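Local coordinates for protein OsmC family peroxiredoxin (PDB 2E8E) that probably reduces peroxides through thiol chemistry as an OsmC-family peroxiredoxin, though its function is not established, at residues Ile79-Ile83 with Pro118-Leu122. Residues are numbered along the deposited sequence; the frame is centred on the assembly and turned at random.
Sequences IYEEI and PSTNL
The hydroxyl of Thr120 donates to a main-chain carbonyl, Thr120 OG1 lying 2.8 Å from Tyr80 O, just where two parallel strands begin to pair. The donor stands above the plane of that carbonyl, 56° out of it, and is brought there by a chi1 of -168°, which sets OG1 opposite the backbone N of Thr120 and leaves CG2 to meet Ile83 CD1 at 4.0 Å. One side chain thus bonds to a carbonyl through its hydroxyl and packs on Ile83 through its methyl, the two side chains crossing at about a right angle. With an alanine here, the Tyr80 carbonyl would probably lose this donor and Ile83 CD1 its contact with the threonine methyl.

Beyond it the backbone takes over: Asn121 N gives its hydrogen to Glu81 O at 3.1 Å, and Ile83 N to Asn121 O at 3.0 Å. These two bonds grip Asn121 on both sides of Glu82, and the parallel ladder goes on to Ile83 and Leu122 through the backbone pairing of Ile83 with Lys123. The Asn121 carbonyl also receives a CA-H...O contact from Glu82 CA at 3.3 Å. On the face bearing Glu82 and Asn121, a water joins the side chains, donating to Glu82 OE2 and accepting from Asn121 ND2. On the other face Leu122 CD1 approaches Ile83 CB at 4.2 Å.

Glu81 and Glu82 form a classic beta bulge opposite Lys71 of strand 60-72, where the chain turns a corner at Glu81. Strands 80-90 and 121-130, joined through helices 95-109 and 111-116, make a beta-alpha-beta crossover. Ile83 packs on Leu39 and Ile42 of helix 34-56, and Tyr80 reaches the same helix, bonding through OH to Met35 O.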
# COMPACT_ATOMS: atom_id res chain seq x y z
N ILE A 79 -10.34 -6.68 6.05
CA ILE A 79 -9.07 -6.12 6.47
C ILE A 79 -8.18 -7.20 7.08
O ILE A 79 -8.64 -8.30 7.38
CB ILE A 79 -9.28 -5.04 7.56
CG1 ILE A 79 -9.95 -5.67 8.78
CG2 ILE A 79 -10.12 -3.89 7.02
CD1 ILE A 79 -10.11 -4.74 9.96
N TYR A 80 -6.90 -6.89 7.25
CA TYR A 80 -5.99 -7.83 7.88
C TYR A 80 -6.24 -7.76 9.39
O TYR A 80 -6.07 -6.70 10.00
CB TYR A 80 -4.53 -7.44 7.63
CG TYR A 80 -4.05 -7.67 6.22
CD1 TYR A 80 -4.14 -8.92 5.61
CD2 TYR A 80 -3.46 -6.63 5.49
CE1 TYR A 80 -3.66 -9.14 4.33
CE2 TYR A 80 -2.98 -6.83 4.21
CZ TYR A 80 -3.08 -8.09 3.63
OH TYR A 80 -2.59 -8.29 2.37
N GLU A 81 -6.65 -8.87 9.99
CA GLU A 81 -6.88 -8.88 11.43
C GLU A 81 -5.53 -9.05 12.11
O GLU A 81 -5.36 -8.72 13.29
CB GLU A 81 -7.81 -10.02 11.83
CG GLU A 81 -9.14 -10.01 11.10
CD GLU A 81 -10.30 -10.43 12.00
OE1 GLU A 81 -10.21 -11.49 12.65
OE2 GLU A 81 -11.31 -9.69 12.04
N GLU A 82 -4.57 -9.57 11.35
CA GLU A 82 -3.23 -9.80 11.87
C GLU A 82 -2.21 -9.64 10.76
O GLU A 82 -2.44 -10.02 9.62
CB GLU A 82 -3.15 -11.22 12.45
CG GLU A 82 -1.73 -11.72 12.70
CD GLU A 82 -1.70 -13.17 13.15
OE1 GLU A 82 -0.78 -13.90 12.71
OE2 GLU A 82 -2.57 -13.59 13.94
N ILE A 83 -1.08 -9.03 11.10
CA ILE A 83 0.01 -8.85 10.14
C ILE A 83 1.29 -9.25 10.85
O ILE A 83 1.64 -8.67 11.88
CB ILE A 83 0.16 -7.39 9.67
CG1 ILE A 83 -1.11 -6.93 8.96
CG2 ILE A 83 1.36 -7.29 8.72
CD1 ILE A 83 -1.03 -5.52 8.42
N PRO A 118 -3.57 0.89 14.18
CA PRO A 118 -4.78 0.94 15.01
C PRO A 118 -5.95 0.05 14.56
O PRO A 118 -7.01 0.04 15.19
CB PRO A 118 -5.17 2.41 14.97
CG PRO A 118 -3.87 3.11 14.70
CD PRO A 118 -3.26 2.23 13.65
N SER A 119 -5.76 -0.68 13.46
CA SER A 119 -6.83 -1.53 12.96
C SER A 119 -6.44 -3.00 12.86
O SER A 119 -7.25 -3.81 12.41
CB SER A 119 -7.29 -1.05 11.58
OG SER A 119 -7.89 0.24 11.65
N THR A 120 -5.24 -3.35 13.30
CA THR A 120 -4.79 -4.74 13.21
C THR A 120 -3.84 -5.17 14.33
O THR A 120 -3.29 -4.34 15.05
CB THR A 120 -4.07 -4.98 11.86
OG1 THR A 120 -3.88 -6.38 11.65
CG2 THR A 120 -2.72 -4.29 11.84
N ASN A 121 -3.67 -6.48 14.49
CA ASN A 121 -2.76 -7.02 15.50
C ASN A 121 -1.42 -7.24 14.81
O ASN A 121 -1.31 -8.07 13.90
CB ASN A 121 -3.28 -8.35 16.07
CG ASN A 121 -2.26 -9.01 16.99
OD1 ASN A 121 -1.45 -8.34 17.63
ND2 ASN A 121 -2.32 -10.34 17.07
N LEU A 122 -0.41 -6.50 15.25
CA LEU A 122 0.91 -6.58 14.65
C LEU A 122 1.85 -7.50 15.43
O LEU A 122 2.00 -7.37 16.64
CB LEU A 122 1.50 -5.17 14.57
CG LEU A 122 2.80 -4.93 13.79
CD1 LEU A 122 2.64 -5.37 12.34
CD2 LEU A 122 3.13 -3.45 13.86
O HOH W 1 -4.15 -12.38 15.96